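Local coordinates for protein Rho guanine nucleotide exchange factor 12 (Homo sapiens, PDB 1TXD) that acts as a guanine nucleotide exchange factor for the GTPase RhoA, here as its catalytic DH domain and adjoining PH domain, at residues I23-V28 with K186-P191; Q48-R53 with Q150-N155; V264-R269 with I346-A351; E281-L286 with S314-L319. The protein carries 1 engineered substitution. One frame throughout, in Å; residues are numbered along the deposited sequence.

Contact 1 (I23-V28 with K186-P191); sequences IKRQEV and KYTEWP
Lys24 lays the start of its side chain over one face of the Tyr187 ring: its CB stands 3.7 Å from the ring centroid and 10° off the ring normal, a CH-pi contact over the centre. Farther out the lysine bends at chi2, brings CD near CE1 at the rim and then leads its end away. Val28, one turn on along the helix, crosses the tyrosine side chain at about a right angle, with CG2 near the ring plane and 4.1 Å from Tyr187 CD2. Face and edge of the phenol ring are thus met by one side of a single helix.

Arg25 reaches the other way along the loop. Its CG is anti to the backbone N (chi1 -162°), and the chain runs past the Tyr187 carbonyl, with CG 3.2 Å from Tyr187 O. A bend at chi3 then presents one face of the guanidinium to the CH2 corner of Trp190, which lies 3.6 Å from Arg25 NE, offset toward the rim. The two planes are 63° apart, and the indole offers its edge, unlike a flat stack. In the guanidinium plane a water accepts from Arg25 NH1 at 2.9 Å and donates to Thr188 OG1 at 2.6 Å.

Arg25 also pairs with Glu22 through NE and gives NH2 to Asp99 O, while Thr188 OG1 bonds to Ile184 O and Trp190 NE1 to Gln100. The contact joins helix 20-57 of the DH domain to the loop linking helix 169-186 with helix 191-230; helix 6-9 packs against Ile23, Gln26 and Glu27.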
# COMPACT_ATOMS: atom_id res chain seq x y z
N ILE A 23 -28.60 -6.09 -24.44
CA ILE A 23 -28.67 -4.73 -23.91
C ILE A 23 -27.88 -4.62 -22.59
O ILE A 23 -27.20 -3.63 -22.37
CB ILE A 23 -30.13 -4.27 -23.77
CG1 ILE A 23 -30.55 -3.60 -25.09
CG2 ILE A 23 -30.31 -3.29 -22.67
CD1 ILE A 23 -31.98 -3.51 -25.26
N LYS A 24 -27.95 -5.65 -21.74
CA LYS A 24 -27.24 -5.66 -20.46
C LYS A 24 -25.74 -5.70 -20.70
O LYS A 24 -25.00 -4.97 -20.04
CB LYS A 24 -27.65 -6.86 -19.60
CG LYS A 24 -28.88 -6.61 -18.75
CD LYS A 24 -29.85 -7.78 -18.78
CE LYS A 24 -31.27 -7.36 -18.40
NZ LYS A 24 -32.26 -8.23 -19.05
N ARG A 25 -25.30 -6.53 -21.64
CA ARG A 25 -23.90 -6.59 -22.06
C ARG A 25 -23.42 -5.19 -22.43
O ARG A 25 -22.30 -4.80 -22.03
CB ARG A 25 -23.65 -7.58 -23.24
CG ARG A 25 -22.15 -8.01 -23.44
CD ARG A 25 -21.89 -8.94 -24.63
NE ARG A 25 -22.00 -8.18 -25.86
CZ ARG A 25 -20.99 -7.74 -26.60
NH1 ARG A 25 -19.72 -8.01 -26.31
NH2 ARG A 25 -21.29 -7.03 -27.69
N GLN A 26 -24.24 -4.42 -23.14
CA GLN A 26 -23.76 -3.14 -23.63
C GLN A 26 -23.63 -2.20 -22.47
O GLN A 26 -22.70 -1.40 -22.44
CB GLN A 26 -24.70 -2.51 -24.65
CG GLN A 26 -24.83 -3.30 -25.95
CD GLN A 26 -23.56 -3.26 -26.76
OE1 GLN A 26 -22.98 -2.20 -26.92
NE2 GLN A 26 -23.11 -4.42 -27.22
N GLU A 27 -24.57 -2.29 -21.56
CA GLU A 27 -24.61 -1.42 -20.42
C GLU A 27 -23.37 -1.61 -19.54
O GLU A 27 -22.81 -0.65 -19.08
CB GLU A 27 -25.89 -1.63 -19.60
CG GLU A 27 -27.10 -0.81 -20.06
CD GLU A 27 -28.42 -1.33 -19.49
OE1 GLU A 27 -29.52 -1.00 -20.01
OE2 GLU A 27 -28.36 -2.06 -18.48
N VAL A 28 -22.97 -2.86 -19.32
CA VAL A 28 -21.81 -3.15 -18.52
C VAL A 28 -20.47 -2.89 -19.24
O VAL A 28 -19.50 -2.52 -18.58
CB VAL A 28 -21.83 -4.57 -17.91
CG1 VAL A 28 -23.02 -4.74 -16.99
CG2 VAL A 28 -21.81 -5.64 -18.98
N LYS A 186 -20.52 -12.12 -17.51
CA LYS A 186 -21.84 -12.56 -17.11
C LYS A 186 -22.86 -12.45 -18.25
O LYS A 186 -23.70 -13.34 -18.40
CB LYS A 186 -22.30 -11.74 -15.91
CG LYS A 186 -23.53 -12.25 -15.22
CD LYS A 186 -24.00 -11.29 -14.13
CE LYS A 186 -25.42 -11.69 -13.66
NZ LYS A 186 -25.68 -11.23 -12.29
N TYR A 187 -22.82 -11.36 -19.00
CA TYR A 187 -23.77 -11.14 -20.09
C TYR A 187 -23.13 -11.39 -21.46
O TYR A 187 -23.45 -10.74 -22.45
CB TYR A 187 -24.34 -9.72 -20.01
CG TYR A 187 -25.04 -9.44 -18.71
CD1 TYR A 187 -26.23 -10.09 -18.38
CD2 TYR A 187 -24.50 -8.54 -17.79
CE1 TYR A 187 -26.87 -9.83 -17.17
CE2 TYR A 187 -25.13 -8.28 -16.60
CZ TYR A 187 -26.32 -8.93 -16.29
OH TYR A 187 -26.93 -8.66 -15.10
N THR A 188 -22.20 -12.32 -21.50
CA THR A 188 -21.58 -12.71 -22.74
C THR A 188 -22.02 -14.14 -22.99
O THR A 188 -21.75 -15.04 -22.18
CB THR A 188 -20.05 -12.59 -22.66
OG1 THR A 188 -19.65 -11.20 -22.60
CG2 THR A 188 -19.41 -13.12 -23.92
N GLU A 189 -22.73 -14.35 -24.08
CA GLU A 189 -23.38 -15.63 -24.32
C GLU A 189 -22.42 -16.65 -24.91
O GLU A 189 -22.32 -17.77 -24.42
CB GLU A 189 -24.58 -15.46 -25.24
CG GLU A 189 -25.58 -14.44 -24.73
CD GLU A 189 -26.93 -15.07 -24.51
OE1 GLU A 189 -27.59 -15.44 -25.51
OE2 GLU A 189 -27.33 -15.19 -23.32
N TRP A 190 -21.68 -16.22 -25.92
CA TRP A 190 -21.01 -17.15 -26.81
C TRP A 190 -19.60 -17.47 -26.32
O TRP A 190 -18.81 -16.57 -26.03
CB TRP A 190 -21.05 -16.66 -28.27
CG TRP A 190 -20.53 -15.31 -28.50
CD1 TRP A 190 -19.39 -15.01 -29.17
CD2 TRP A 190 -21.12 -14.05 -28.11
NE1 TRP A 190 -19.21 -13.64 -29.19
CE2 TRP A 190 -20.25 -13.03 -28.55
CE3 TRP A 190 -22.28 -13.68 -27.41
CZ2 TRP A 190 -20.51 -11.66 -28.31
CZ3 TRP A 190 -22.54 -12.32 -27.18
CH2 TRP A 190 -21.66 -11.33 -27.64
N PRO A 191 -19.29 -18.76 -26.22
CA PRO A 191 -18.26 -19.26 -25.29
C PRO A 191 -16.84 -18.76 -25.54
O PRO A 191 -16.11 -18.59 -24.57
CB PRO A 191 -18.30 -20.78 -25.50
CG PRO A 191 -19.59 -21.04 -26.13
CD PRO A 191 -19.87 -19.86 -27.01
O HOH W 1 -18.49 -9.63 -24.27

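Contact 2 (Q48-R53 with Q150-N155)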
# COMPACT_ATOMS: atom_id res chain seq x y z
N GLN A 48 -3.34 18.51 -12.33
CA GLN A 48 -3.41 19.92 -12.79
C GLN A 48 -3.53 20.87 -11.60
O GLN A 48 -2.91 21.94 -11.58
CB GLN A 48 -4.55 20.15 -13.79
CG GLN A 48 -4.26 19.67 -15.24
CD GLN A 48 -3.02 20.30 -15.85
OE1 GLN A 48 -3.00 21.51 -16.13
NE2 GLN A 48 -1.98 19.50 -16.10
N VAL A 49 -4.26 20.43 -10.57
CA VAL A 49 -4.53 21.30 -9.42
C VAL A 49 -3.34 21.30 -8.45
O VAL A 49 -3.00 22.37 -7.95
CB VAL A 49 -5.85 20.95 -8.71
CG1 VAL A 49 -6.03 21.79 -7.46
CG2 VAL A 49 -7.02 21.14 -9.66
N PHE A 50 -2.69 20.12 -8.28
CA PHE A 50 -1.64 19.90 -7.33
C PHE A 50 -0.26 19.86 -7.94
O PHE A 50 0.56 20.70 -7.61
CB PHE A 50 -1.88 18.63 -6.45
CG PHE A 50 -3.09 18.76 -5.61
CD1 PHE A 50 -3.04 19.43 -4.39
CD2 PHE A 50 -4.31 18.35 -6.07
CE1 PHE A 50 -4.17 19.65 -3.66
CE2 PHE A 50 -5.46 18.55 -5.32
CZ PHE A 50 -5.39 19.20 -4.11
N TYR A 51 0.03 18.85 -8.78
CA TYR A 51 1.39 18.53 -9.11
C TYR A 51 1.95 19.63 -10.00
O TYR A 51 3.01 20.19 -9.71
CB TYR A 51 1.51 17.19 -9.85
CG TYR A 51 2.91 16.99 -10.39
CD1 TYR A 51 3.93 16.55 -9.58
CD2 TYR A 51 3.23 17.38 -11.68
CE1 TYR A 51 5.27 16.44 -10.06
CE2 TYR A 51 4.55 17.25 -12.20
CZ TYR A 51 5.56 16.74 -11.36
OH TYR A 51 6.85 16.62 -11.85
N GLN A 52 1.25 19.93 -11.06
CA GLN A 52 1.79 20.94 -12.03
C GLN A 52 1.99 22.29 -11.33
O GLN A 52 3.06 22.85 -11.39
CB GLN A 52 0.88 21.09 -13.22
CG GLN A 52 0.84 19.93 -14.28
CD GLN A 52 2.20 19.44 -14.80
OE1 GLN A 52 3.05 20.27 -15.25
NE2 GLN A 52 2.37 18.12 -14.86
N ARG A 53 0.98 22.79 -10.63
CA ARG A 53 1.09 24.06 -9.87
C ARG A 53 2.25 24.12 -8.85
O ARG A 53 3.02 25.07 -8.85
CB ARG A 53 -0.22 24.34 -9.14
CG ARG A 53 -1.40 24.67 -10.05
CD ARG A 53 -1.78 26.14 -10.01
NE ARG A 53 -2.97 26.44 -10.79
CZ ARG A 53 -3.50 27.66 -10.91
NH1 ARG A 53 -2.97 28.71 -10.26
NH2 ARG A 53 -4.60 27.83 -11.65
N GLN A 150 -3.80 24.22 1.03
CA GLN A 150 -5.11 24.74 1.41
C GLN A 150 -5.74 25.51 0.27
O GLN A 150 -6.93 25.38 0.02
CB GLN A 150 -5.02 25.63 2.65
CG GLN A 150 -6.38 26.05 3.23
CD GLN A 150 -6.24 27.00 4.39
OE1 GLN A 150 -5.17 27.09 5.00
NE2 GLN A 150 -7.32 27.74 4.70
N ASP A 151 -4.99 26.37 -0.40
CA ASP A 151 -5.56 27.03 -1.56
C ASP A 151 -6.05 25.99 -2.60
O ASP A 151 -7.23 26.03 -3.04
CB ASP A 151 -4.55 27.96 -2.16
CG ASP A 151 -5.12 28.79 -3.28
OD1 ASP A 151 -4.74 28.53 -4.44
OD2 ASP A 151 -5.95 29.72 -3.11
N ALA A 152 -5.21 24.99 -2.92
CA ALA A 152 -5.53 24.09 -4.01
C ALA A 152 -6.79 23.31 -3.71
O ALA A 152 -7.61 23.11 -4.63
CB ALA A 152 -4.39 23.14 -4.31
N GLU A 153 -6.93 22.85 -2.46
CA GLU A 153 -8.07 22.06 -2.04
C GLU A 153 -9.39 22.88 -1.98
O GLU A 153 -10.47 22.32 -1.89
CB GLU A 153 -7.83 21.41 -0.65
CG GLU A 153 -6.67 20.44 -0.62
CD GLU A 153 -6.29 19.94 0.77
OE1 GLU A 153 -6.61 20.61 1.76
OE2 GLU A 153 -5.65 18.87 0.85
N SER A 154 -9.27 24.19 -2.00
CA SER A 154 -10.42 25.05 -2.16
C SER A 154 -10.96 25.08 -3.61
O SER A 154 -12.12 25.44 -3.82
CB SER A 154 -10.10 26.46 -1.64
OG SER A 154 -9.51 27.26 -2.64
N ASN A 155 -10.13 24.70 -4.60
CA ASN A 155 -10.58 24.54 -5.99
C ASN A 155 -11.82 23.66 -6.05
O ASN A 155 -11.78 22.58 -5.50
CB ASN A 155 -9.46 23.89 -6.86
CG ASN A 155 -9.65 24.15 -8.33
OD1 ASN A 155 -10.69 23.87 -8.88
ND2 ASN A 155 -8.64 24.69 -8.98
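Val49 and Phe50 both touch the methyl of Ala152, Val49 CG1 lying 3.8 Å and Phe50 CE1 3.6 Å from Ala152 CB. The two reach it by different routes. Val49 already points at the opposite helix, and with CG1 anti to its backbone N (chi1 175°) that methyl faces Ala152, close to its carbonyl as well: CG1 is 3.5 Å from Ala152 O. Its other branch, CG2, touches the amide of Asn155, 4.0 Å from ND2.

Phe50 sets out alongside the other segment, and its ring swings in only at the far end. CG is anti to the carbonyl carbon (chi1 -64°), which brings CE1 and CZ to the contact; Val49 CG1 sits over one face of this ring, toward the rim. Glu153 comes to the ring edge in its plane, CG lying 3.9 Å from Phe50 CZ. Since the glutamate chain is extended beyond CG, the aliphatic part does the touching and the carboxylate goes on to accept from Leu163 N through OE2. Asn155 likewise turns its OD1 to Leu157 N.

Within 150-155, Ser154 N and OG both bond to Asp151 O, the hydroxyl at 2.6 Å on a lone pair, as the chain leaves the helix.

The axes approach to 9.6 Å at 145°, a roughly antiparallel helix packing inside the all-helical DH domain, with the Ala152 methyl at the interface. Helix 20-57, which has a wider pi-type turn at 48-52, here meets the end of helix 143-154, while helices 62-69 and 163-166 pack on Phe50 with Phe69, Leu163 and Ile166.

Contact 3 (V264-R269 with I346-A351)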
# COMPACT_ATOMS: atom_id res chain seq x y z
N VAL A 264 5.81 -6.08 28.59
CA VAL A 264 6.23 -5.53 29.88
C VAL A 264 7.65 -6.07 30.12
O VAL A 264 8.07 -7.02 29.46
CB VAL A 264 5.22 -5.94 30.98
CG1 VAL A 264 5.78 -5.75 32.40
CG2 VAL A 264 3.92 -5.16 30.82
N TRP A 265 8.41 -5.45 31.02
CA TRP A 265 9.76 -5.94 31.35
C TRP A 265 9.99 -5.98 32.85
O TRP A 265 10.33 -4.96 33.46
CB TRP A 265 10.85 -5.10 30.67
CG TRP A 265 12.25 -5.61 30.93
CD1 TRP A 265 12.61 -6.81 31.49
CD2 TRP A 265 13.48 -4.93 30.64
NE1 TRP A 265 13.98 -6.91 31.56
CE2 TRP A 265 14.54 -5.77 31.04
CE3 TRP A 265 13.80 -3.68 30.07
CZ2 TRP A 265 15.89 -5.41 30.90
CZ3 TRP A 265 15.14 -3.32 29.92
CH2 TRP A 265 16.17 -4.19 30.34
N LYS A 266 9.81 -7.16 33.44
CA LYS A 266 10.13 -7.41 34.85
C LYS A 266 11.65 -7.39 35.02
O LYS A 266 12.35 -8.36 34.67
CB LYS A 266 9.53 -8.76 35.30
CG LYS A 266 9.51 -9.00 36.80
CD LYS A 266 9.10 -10.43 37.13
CE LYS A 266 9.00 -10.69 38.63
NZ LYS A 266 10.28 -11.16 39.22
N VAL A 267 12.17 -6.26 35.51
CA VAL A 267 13.60 -6.11 35.78
C VAL A 267 13.89 -6.69 37.17
O VAL A 267 14.83 -7.47 37.34
CB VAL A 267 14.08 -4.62 35.61
CG1 VAL A 267 13.54 -3.68 36.70
CG2 VAL A 267 15.61 -4.55 35.55
N ASN A 268 13.06 -6.32 38.15
CA ASN A 268 12.99 -6.97 39.46
C ASN A 268 11.54 -7.31 39.78
O ASN A 268 10.63 -7.05 38.97
CB ASN A 268 13.52 -6.05 40.58
CG ASN A 268 14.81 -5.34 40.22
OD1 ASN A 268 15.66 -5.87 39.49
ND2 ASN A 268 14.99 -4.14 40.76
N ARG A 269 11.31 -7.89 40.95
CA ARG A 269 9.96 -8.06 41.47
C ARG A 269 9.33 -6.69 41.75
O ARG A 269 8.15 -6.48 41.49
CB ARG A 269 9.98 -8.88 42.76
CG ARG A 269 10.47 -10.32 42.60
CD ARG A 269 10.51 -11.11 43.90
NE ARG A 269 11.33 -10.46 44.92
CZ ARG A 269 10.88 -9.64 45.88
NH1 ARG A 269 9.59 -9.32 45.97
NH2 ARG A 269 11.74 -9.12 46.75
N ILE A 346 19.14 -12.57 31.13
CA ILE A 346 17.76 -13.03 30.99
C ILE A 346 16.83 -11.83 31.04
O ILE A 346 16.88 -11.01 31.95
CB ILE A 346 17.38 -14.06 32.10
CG1 ILE A 346 18.14 -15.37 31.91
CG2 ILE A 346 15.87 -14.34 32.10
CD1 ILE A 346 18.25 -16.21 33.15
N TYR A 347 15.98 -11.73 30.02
CA TYR A 347 14.92 -10.75 29.99
C TYR A 347 13.64 -11.52 30.22
O TYR A 347 13.34 -12.45 29.48
CB TYR A 347 14.86 -10.05 28.62
CG TYR A 347 16.16 -9.40 28.18
CD1 TYR A 347 16.36 -8.02 28.30
CD2 TYR A 347 17.19 -10.17 27.63
CE1 TYR A 347 17.54 -7.42 27.89
CE2 TYR A 347 18.38 -9.58 27.22
CZ TYR A 347 18.54 -8.21 27.35
OH TYR A 347 19.71 -7.63 26.94
N GLU A 348 12.91 -11.15 31.27
CA GLU A 348 11.55 -11.63 31.48
C GLU A 348 10.59 -10.60 30.88
O GLU A 348 10.49 -9.48 31.37
CB GLU A 348 11.28 -11.82 32.98
CG GLU A 348 10.17 -12.82 33.31
CD GLU A 348 10.02 -13.08 34.81
OE1 GLU A 348 11.04 -13.02 35.53
OE2 GLU A 348 8.89 -13.32 35.27
N LEU A 349 9.91 -10.98 29.80
CA LEU A 349 8.99 -10.10 29.08
C LEU A 349 7.57 -10.67 29.09
O LEU A 349 7.35 -11.80 28.65
CB LEU A 349 9.45 -9.91 27.63
CG LEU A 349 10.93 -9.55 27.48
CD1 LEU A 349 11.38 -9.69 26.04
CD2 LEU A 349 11.17 -8.15 28.01
N VAL A 350 6.62 -9.88 29.58
CA VAL A 350 5.25 -10.34 29.81
C VAL A 350 4.26 -9.68 28.85
O VAL A 350 4.10 -8.46 28.88
CB VAL A 350 4.79 -9.96 31.24
CG1 VAL A 350 3.53 -10.72 31.62
CG2 VAL A 350 5.92 -10.19 32.25
N ALA A 351 3.59 -10.49 28.03
CA ALA A 351 2.57 -9.99 27.12
C ALA A 351 1.22 -9.92 27.82
O ALA A 351 1.07 -10.41 28.94
CB ALA A 351 2.48 -10.87 25.87
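Val264 and Val350 exchange both backbone bonds: Val264 N gives to Val350 O at 2.9 Å, and Val350 N returns to Val264 O at 3.2 Å. Both donors stand above the carbonyl plane, the second 49° out of it, so neither bond follows a lone pair. Val264 O also takes a CA-H...O contact from Leu349 CA at 3.2 Å. Two residues farther along, Lys266 N reaches Glu348 O at 3.2 Å in a weak, bent bond (132°), and the Trp265 ring brings CD1 edge-on toward that same oxygen.

Lys266 and Glu348 run side by side, yet NZ stays 4.2 Å from OE1, beyond a salt bridge; the aliphatic CD lies nearer the carboxylate, 3.4 Å from OE2. On the other face, Trp265 and Tyr347 touch obliquely, Trp265 CZ2 lying 3.7 Å from Tyr347 CD1, and Leu349 CD2 packs near the indole. Tyr347 OH is bonded to Ser314 O.

Strand 257-266 runs antiparallel to strand 344-350 in the PH-domain sheet, and its bonding is weak toward this end. On its other side, strand 344-350 bonds to strand 333-339 through the backbones of Tyr347 with Val336 and Leu349 with Leu334.

Contact 4 (E281-L286 with S314-L319)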
# COMPACT_ATOMS: atom_id res chain seq x y z
N GLU A 281 14.22 -8.68 11.57
CA GLU A 281 14.80 -9.87 10.92
C GLU A 281 15.82 -10.58 11.80
O GLU A 281 15.85 -11.81 11.87
CB GLU A 281 15.48 -9.48 9.59
CG GLU A 281 14.72 -9.90 8.33
CD GLU A 281 15.21 -9.18 7.08
OE1 GLU A 281 16.38 -8.75 7.05
OE2 GLU A 281 14.42 -9.05 6.12
N ASP A 282 16.66 -9.78 12.46
CA ASP A 282 17.86 -10.28 13.11
C ASP A 282 18.06 -9.79 14.55
O ASP A 282 18.99 -10.22 15.21
CB ASP A 282 19.10 -9.94 12.26
CG ASP A 282 19.43 -8.45 12.25
OD1 ASP A 282 18.58 -7.62 12.63
OD2 ASP A 282 20.54 -8.02 11.88
N ILE A 283 17.20 -8.88 15.00
CA ILE A 283 17.26 -8.37 16.37
C ILE A 283 15.87 -8.18 16.96
O ILE A 283 14.91 -7.91 16.24
CB ILE A 283 18.04 -7.03 16.46
CG1 ILE A 283 17.47 -5.98 15.48
CG2 ILE A 283 19.52 -7.26 16.21
CD1 ILE A 283 18.01 -4.57 15.69
N LEU A 284 15.76 -8.36 18.27
CA LEU A 284 14.61 -7.91 19.01
C LEU A 284 15.04 -6.56 19.57
O LEU A 284 16.20 -6.38 19.94
CB LEU A 284 14.30 -8.90 20.13
CG LEU A 284 12.91 -8.86 20.75
CD1 LEU A 284 11.91 -9.55 19.86
CD2 LEU A 284 12.94 -9.53 22.12
N VAL A 285 14.12 -5.60 19.60
CA VAL A 285 14.43 -4.24 20.01
C VAL A 285 13.47 -3.83 21.10
O VAL A 285 12.26 -3.94 20.95
CB VAL A 285 14.33 -3.23 18.84
CG1 VAL A 285 14.64 -1.82 19.33
CG2 VAL A 285 15.27 -3.61 17.70
N LEU A 286 14.03 -3.32 22.18
CA LEU A 286 13.24 -2.98 23.35
C LEU A 286 13.20 -1.47 23.45
O LEU A 286 14.24 -0.83 23.58
CB LEU A 286 13.86 -3.63 24.60
CG LEU A 286 14.04 -5.15 24.51
CD1 LEU A 286 14.68 -5.69 25.79
CD2 LEU A 286 12.73 -5.87 24.26
N SER A 314 21.56 -4.81 27.48
CA SER A 314 21.27 -4.15 26.20
C SER A 314 19.78 -4.19 25.83
O SER A 314 19.13 -5.23 26.01
CB SER A 314 22.09 -4.79 25.08
OG SER A 314 22.10 -4.00 23.90
N PRO A 315 19.24 -3.09 25.30
CA PRO A 315 17.87 -3.08 24.75
C PRO A 315 17.79 -3.71 23.35
O PRO A 315 16.69 -3.94 22.88
CB PRO A 315 17.53 -1.59 24.68
CG PRO A 315 18.84 -0.93 24.47
CD PRO A 315 19.88 -1.76 25.19
N VAL A 316 18.93 -3.95 22.72
CA VAL A 316 19.00 -4.72 21.48
C VAL A 316 19.55 -6.10 21.78
O VAL A 316 20.69 -6.25 22.22
CB VAL A 316 19.93 -4.02 20.43
CG1 VAL A 316 20.50 -5.02 19.39
CG2 VAL A 316 19.19 -2.90 19.74
N ILE A 317 18.73 -7.11 21.51
CA ILE A 317 19.10 -8.50 21.70
C ILE A 317 19.33 -9.18 20.35
O ILE A 317 18.39 -9.36 19.58
CB ILE A 317 17.99 -9.25 22.47
CG1 ILE A 317 17.72 -8.57 23.82
CG2 ILE A 317 18.37 -10.70 22.66
CD1 ILE A 317 16.27 -8.69 24.28
N LYS A 318 20.56 -9.57 20.07
CA LYS A 318 20.87 -10.27 18.83
C LYS A 318 20.21 -11.65 18.81
O LYS A 318 20.47 -12.48 19.67
CB LYS A 318 22.38 -10.39 18.66
CG LYS A 318 23.10 -9.03 18.63
CD LYS A 318 24.35 -9.06 17.76
CE LYS A 318 24.89 -7.66 17.48
NZ LYS A 318 26.35 -7.68 17.15
N LEU A 319 19.34 -11.89 17.83
CA LEU A 319 18.61 -13.16 17.71
C LEU A 319 19.52 -14.37 17.46
O LEU A 319 19.11 -15.51 17.69
CB LEU A 319 17.56 -13.07 16.59
CG LEU A 319 16.40 -12.10 16.81
CD1 LEU A 319 15.57 -11.94 15.54
CD2 LEU A 319 15.51 -12.54 17.97
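Leu286 and Ile317 share a first torsion, CG of the one and CG1 of the other lying anti to the carbonyl carbon (chi1 -56° and -57°), and their CD1 methyls meet at 3.7 Å. Leu284 runs beside Ile317 in the same direction until its CD2 is 4.1 Å from Ile317 CD1. Leu319 folds back over the start of the strand, CD1 lying 3.5 Å from Ile283 N. On the opposite face Ile283 CG2 crosses to Val316 CG1 at 4.0 Å.

The backbones run antiparallel. Leu284 and Ile317 form a hydrogen-bonded pair, each N to the other's O at 3.1 Å and nearly straight. Flanking them are Leu286 N to Pro315 O at 2.8 Å and Leu319 N to Asp282 O at 3.1 Å, the last with its donor above the carbonyl plane. Within 314-319, Ser314 OG gives a bond to Val316 O.

Leu284 and Leu319 pack inward against the long helix 354-374 at Ile364, the C-terminal helix that closes one end of the PH-domain sandwich. Charged ends turn elsewhere: Asp282 pairs with Arg255, Lys318 with Glu246. What crosses the contact is therefore main-chain hydrogen bonding and apolar packing; the main-chain amides spend their polarity on the facing carbonyls, and the tips of Leu284, Leu286, Ile317 and Leu319 are left to pack into the interior, against Tyr347 and helix 354-374.

The four contacts fall into two domains. Contacts 1 and 2 lie in the helical DH domain and both use helix 20-57, with centres about 41 Å apart; along the chain contact 2 is nested within the loop closed by contact 1. Contacts 3 and 4 come later, in the PH domain, where contact 4 is nested inside contact 3. Their centres are about 15 Å apart in one sheet and they touch through packing of Tyr347 on Ile317 and Leu286. The centres of contacts 1 and 3 are about 64 Å apart, on opposite sides of the chain's centre, and the long helix 191-230 leads from the DH domain toward the PH domain. The DH bundle and the PH sandwich are thus separate domains of one elongated molecule.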